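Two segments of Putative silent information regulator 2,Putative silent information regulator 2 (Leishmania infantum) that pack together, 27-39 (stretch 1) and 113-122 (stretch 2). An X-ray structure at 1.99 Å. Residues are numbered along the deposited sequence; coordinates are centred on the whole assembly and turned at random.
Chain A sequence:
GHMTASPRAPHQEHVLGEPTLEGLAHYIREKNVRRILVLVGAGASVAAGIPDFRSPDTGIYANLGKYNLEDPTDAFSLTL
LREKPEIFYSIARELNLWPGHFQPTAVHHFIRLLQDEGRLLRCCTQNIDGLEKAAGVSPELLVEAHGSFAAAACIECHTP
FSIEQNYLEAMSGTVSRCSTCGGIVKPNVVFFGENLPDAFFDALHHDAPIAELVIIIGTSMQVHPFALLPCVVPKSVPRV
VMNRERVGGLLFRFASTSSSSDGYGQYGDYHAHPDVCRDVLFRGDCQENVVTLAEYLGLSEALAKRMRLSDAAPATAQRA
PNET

Stretch 1 27-39: YIREKNVRRILVL
Stretch 2, residues 113-122: LLQDEGRLLR

Two arginines of like charge lie flat on one another where these stretches meet: the guanidinium of Arg 34 stacks on that of Arg 119, centres 4.2 Å apart and planes at 15°, with Arg 34 NE 4.0 Å from Arg 119 NH1. The general principle is that guanidinium groups tolerate such stacking when oxygens occupy their edges and leave the faces free. Near the edge of Arg 119 lies the carbonyl of Val 33, which accepts a hydrogen bond from Arg 119 NH1 to Val 33 O of 2.7 Å; the opposite face of this guanidinium rests on Ile 28, whose CG2 is 4.0 Å from Arg 119 CD. At the edge of Arg 34 stand the carbonyls of Glu 117 and Gly 118, with Arg 34 NH1 2.9 Å from Glu 117 O. Asn 32 OD1 receives weak bonds from Arg 34 NH2 (2.9 Å) and Arg 34 NE (3.0 Å). To reach this position Arg 34 folds back with chi1 m, chi2 m and chi3 t, whereas Arg 119 extends as m, t, t with chi4 near -75°.

Each stretch leads from a helix into a strand. The first helix is left at Lys 31 (-90/7), followed by Asn 32 with positive phi (48/58). The second is closed by a Schellman motif at Gly 118 (73/27), where Arg 119 N bonds to Leu 114 O at 3.0 Å and Gly 118 N to Gln 115 O at 2.9 Å; positive phi favours glycine here.

The strands run parallel, pairing Ile 36 with Leu 120 (CA to CA 4.9 Å) and Leu 37 with Arg 122 (CA to CA 5.1 Å). A beta bulge shifts the register by one between these pairs, as the second chain turns a corner at Leu 121 (-75/-47). The backbone ladder runs from Ile 36 N to Arg 119 O (2.9 Å), Leu 121 N to Ile 36 O (2.8 Å) and Val 38 N to Arg 122 O (3.0 Å).

Ile 36 (m, t) and Leu 120 (t, p) share one face of the sheet. Val 38 CG2 packs 3.6 Å from Leu 120 CD1 and 4.0 Å from Leu 114 CD1, the latter on the second helix, while Ile 36 CD1 lies 4.3 Å from Leu 114 CD2. These branched apolar side chains suit a buried site. Leu 37 (t, p) occupies the other face, its CD1 3.9 Å from Arg 122 CB. Leu 121 (t, p) points toward stretch 1, placing its CB 3.7 Å from Arg 35 C. Together the stretches bury 699 Å².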

# COMPACT_ATOMS: atom_id res chain seq x y z
N TYR A 27 -5.93 -23.22 -7.14
CA TYR A 27 -6.21 -22.52 -8.40
C TYR A 27 -4.90 -21.95 -8.97
O TYR A 27 -4.61 -22.12 -10.16
CB TYR A 27 -7.24 -21.41 -8.20
CG TYR A 27 -7.60 -20.56 -9.43
CD1 TYR A 27 -6.79 -19.44 -9.83
CD2 TYR A 27 -8.78 -20.80 -10.16
CE1 TYR A 27 -7.11 -18.66 -10.95
CE2 TYR A 27 -9.14 -19.98 -11.26
CZ TYR A 27 -8.32 -18.93 -11.66
OH TYR A 27 -8.63 -18.16 -12.75
N ILE A 28 -4.13 -21.28 -8.13
CA ILE A 28 -2.80 -20.76 -8.55
C ILE A 28 -1.89 -21.88 -9.12
O ILE A 28 -1.22 -21.69 -10.18
CB ILE A 28 -2.10 -20.04 -7.40
CG1 ILE A 28 -2.79 -18.67 -7.10
CG2 ILE A 28 -0.65 -19.81 -7.71
CD1 ILE A 28 -2.38 -18.10 -5.77
N ARG A 29 -1.86 -23.02 -8.45
CA ARG A 29 -0.98 -24.11 -8.87
C ARG A 29 -1.53 -24.84 -10.09
O ARG A 29 -0.83 -24.90 -11.09
CB ARG A 29 -0.70 -25.08 -7.74
CG ARG A 29 0.23 -24.45 -6.71
CD ARG A 29 0.37 -25.28 -5.43
NE ARG A 29 1.47 -26.23 -5.48
CZ ARG A 29 1.94 -26.93 -4.45
NH1 ARG A 29 1.39 -26.82 -3.24
NH2 ARG A 29 2.97 -27.77 -4.63
N GLU A 30 -2.78 -25.29 -10.02
CA GLU A 30 -3.40 -26.03 -11.11
C GLU A 30 -3.45 -25.19 -12.40
O GLU A 30 -3.14 -25.67 -13.50
CB GLU A 30 -4.76 -26.57 -10.70
CG GLU A 30 -4.68 -27.70 -9.66
CD GLU A 30 -6.06 -28.14 -9.10
OE1 GLU A 30 -6.21 -28.41 -7.87
OE2 GLU A 30 -7.02 -28.23 -9.92
N LYS A 31 -3.78 -23.90 -12.30
CA LYS A 31 -3.81 -23.10 -13.52
C LYS A 31 -2.49 -22.44 -13.81
O LYS A 31 -2.41 -21.67 -14.75
CB LYS A 31 -4.92 -22.06 -13.50
CG LYS A 31 -6.31 -22.63 -13.52
CD LYS A 31 -7.30 -21.48 -13.48
CE LYS A 31 -7.42 -20.66 -14.78
NZ LYS A 31 -8.32 -21.29 -15.78
N ASN A 32 -1.43 -22.76 -13.06
CA ASN A 32 -0.14 -22.13 -13.30
C ASN A 32 -0.25 -20.58 -13.44
O ASN A 32 0.16 -19.98 -14.44
CB ASN A 32 0.52 -22.70 -14.57
CG ASN A 32 1.96 -22.29 -14.70
OD1 ASN A 32 2.68 -22.10 -13.71
ND2 ASN A 32 2.39 -22.13 -15.94
N VAL A 33 -0.77 -19.94 -12.40
CA VAL A 33 -0.98 -18.49 -12.43
C VAL A 33 0.34 -17.80 -12.24
O VAL A 33 0.99 -18.02 -11.25
CB VAL A 33 -1.96 -18.05 -11.32
CG1 VAL A 33 -2.01 -16.53 -11.24
CG2 VAL A 33 -3.35 -18.57 -11.68
N ARG A 34 0.69 -16.98 -13.20
CA ARG A 34 1.94 -16.23 -13.25
C ARG A 34 1.80 -14.72 -13.25
O ARG A 34 2.82 -14.02 -13.15
CB ARG A 34 2.68 -16.53 -14.60
CG ARG A 34 3.14 -17.95 -14.83
CD ARG A 34 4.30 -18.29 -13.92
NE ARG A 34 4.47 -19.73 -13.76
CZ ARG A 34 5.32 -20.30 -12.89
NH1 ARG A 34 6.12 -19.57 -12.11
NH2 ARG A 34 5.38 -21.63 -12.82
N ARG A 35 0.61 -14.19 -13.45
CA ARG A 35 0.43 -12.78 -13.54
C ARG A 35 -0.47 -12.30 -12.34
O ARG A 35 -1.66 -12.00 -12.52
CB ARG A 35 -0.17 -12.43 -14.91
CG ARG A 35 0.77 -12.92 -16.05
CD ARG A 35 0.56 -12.19 -17.31
NE ARG A 35 -0.84 -12.21 -17.69
CZ ARG A 35 -1.41 -13.08 -18.53
NH1 ARG A 35 -0.70 -14.06 -19.10
NH2 ARG A 35 -2.71 -12.95 -18.81
N ILE A 36 0.11 -12.34 -11.14
CA ILE A 36 -0.62 -11.98 -9.90
C ILE A 36 -0.35 -10.48 -9.64
O ILE A 36 0.79 -10.07 -9.49
CB ILE A 36 -0.25 -12.78 -8.66
CG1 ILE A 36 -0.45 -14.27 -8.93
CG2 ILE A 36 -1.06 -12.31 -7.44
CD1 ILE A 36 0.05 -15.22 -7.83
N LEU A 37 -1.42 -9.69 -9.59
CA LEU A 37 -1.34 -8.29 -9.19
C LEU A 37 -1.63 -8.23 -7.70
O LEU A 37 -2.68 -8.68 -7.25
CB LEU A 37 -2.34 -7.49 -9.97
CG LEU A 37 -2.48 -6.01 -9.60
CD1 LEU A 37 -1.26 -5.25 -10.02
CD2 LEU A 37 -3.69 -5.45 -10.28
N VAL A 38 -0.69 -7.69 -6.94
CA VAL A 38 -0.89 -7.57 -5.51
C VAL A 38 -1.02 -6.11 -5.24
O VAL A 38 -0.17 -5.30 -5.64
CB VAL A 38 0.29 -8.15 -4.71
CG1 VAL A 38 0.03 -8.08 -3.17
CG2 VAL A 38 0.52 -9.59 -5.10
N LEU A 39 -2.08 -5.76 -4.54
CA LEU A 39 -2.31 -4.42 -4.00
C LEU A 39 -2.23 -4.41 -2.49
O LEU A 39 -2.81 -5.28 -1.81
CB LEU A 39 -3.72 -3.94 -4.37
CG LEU A 39 -4.11 -4.12 -5.82
CD1 LEU A 39 -5.47 -3.50 -6.09
CD2 LEU A 39 -3.08 -3.50 -6.76
N LEU A 113 8.35 -13.54 -1.97
CA LEU A 113 8.30 -14.93 -2.45
C LEU A 113 7.56 -15.09 -3.76
O LEU A 113 8.02 -15.84 -4.60
CB LEU A 113 7.69 -15.85 -1.43
CG LEU A 113 8.43 -15.93 -0.11
CD1 LEU A 113 7.70 -16.96 0.74
CD2 LEU A 113 9.93 -16.22 -0.23
N LEU A 114 6.42 -14.38 -3.94
CA LEU A 114 5.73 -14.52 -5.22
C LEU A 114 6.67 -14.08 -6.34
O LEU A 114 6.69 -14.68 -7.38
CB LEU A 114 4.46 -13.69 -5.30
CG LEU A 114 3.35 -14.14 -4.33
CD1 LEU A 114 2.13 -13.21 -4.42
CD2 LEU A 114 2.94 -15.59 -4.62
N GLN A 115 7.46 -13.04 -6.12
CA GLN A 115 8.37 -12.57 -7.15
C GLN A 115 9.40 -13.61 -7.46
O GLN A 115 9.64 -13.94 -8.61
CB GLN A 115 9.08 -11.31 -6.69
CG GLN A 115 10.32 -10.89 -7.48
CD GLN A 115 10.93 -9.70 -6.79
OE1 GLN A 115 10.35 -8.61 -6.75
NE2 GLN A 115 12.07 -9.92 -6.14
N ASP A 116 10.00 -14.14 -6.42
CA ASP A 116 11.02 -15.19 -6.63
C ASP A 116 10.50 -16.47 -7.26
O ASP A 116 11.27 -17.17 -7.91
CB ASP A 116 11.76 -15.47 -5.35
CG ASP A 116 12.56 -14.24 -4.87
OD1 ASP A 116 12.72 -13.27 -5.65
OD2 ASP A 116 13.00 -14.21 -3.71
N GLU A 117 9.20 -16.74 -7.12
CA GLU A 117 8.54 -17.85 -7.83
C GLU A 117 8.17 -17.54 -9.30
O GLU A 117 7.65 -18.40 -10.00
CB GLU A 117 7.25 -18.25 -7.10
CG GLU A 117 7.47 -18.86 -5.75
CD GLU A 117 7.88 -20.32 -5.92
OE1 GLU A 117 7.04 -21.18 -6.30
OE2 GLU A 117 9.08 -20.61 -5.71
N GLY A 118 8.36 -16.30 -9.75
CA GLY A 118 7.95 -15.89 -11.07
C GLY A 118 6.43 -15.75 -11.21
O GLY A 118 5.91 -15.94 -12.32
N ARG A 119 5.70 -15.44 -10.11
CA ARG A 119 4.23 -15.25 -10.18
C ARG A 119 3.73 -13.80 -9.98
O ARG A 119 2.52 -13.55 -10.08
CB ARG A 119 3.54 -16.17 -9.20
CG ARG A 119 3.75 -17.65 -9.53
CD ARG A 119 3.03 -18.49 -8.51
NE ARG A 119 3.31 -19.91 -8.58
CZ ARG A 119 2.86 -20.77 -9.50
NH1 ARG A 119 2.10 -20.42 -10.55
NH2 ARG A 119 3.21 -22.06 -9.37
N LEU A 120 4.64 -12.84 -9.80
CA LEU A 120 4.22 -11.48 -9.52
C LEU A 120 4.22 -10.70 -10.75
O LEU A 120 5.26 -10.48 -11.30
CB LEU A 120 5.12 -10.85 -8.49
CG LEU A 120 4.74 -9.46 -7.95
CD1 LEU A 120 3.48 -9.52 -7.09
CD2 LEU A 120 5.88 -8.97 -7.11
N LEU A 121 3.05 -10.24 -11.20
CA LEU A 121 2.99 -9.27 -12.29
C LEU A 121 3.41 -7.86 -11.80
O LEU A 121 4.17 -7.14 -12.44
CB LEU A 121 1.60 -9.26 -12.82
CG LEU A 121 1.23 -8.27 -13.92
CD1 LEU A 121 1.97 -8.53 -15.24
CD2 LEU A 121 -0.29 -8.38 -14.05
N ARG A 122 2.86 -7.44 -10.66
CA ARG A 122 3.22 -6.12 -10.14
C ARG A 122 2.72 -6.06 -8.74
O ARG A 122 1.69 -6.67 -8.41
CB ARG A 122 2.56 -5.01 -10.97
CG ARG A 122 3.33 -3.68 -11.00
CD ARG A 122 4.50 -3.83 -11.99
NE ARG A 122 5.36 -2.63 -12.03
CZ ARG A 122 5.15 -1.58 -12.85
NH1 ARG A 122 4.11 -1.52 -13.67
NH2 ARG A 122 5.97 -0.54 -12.82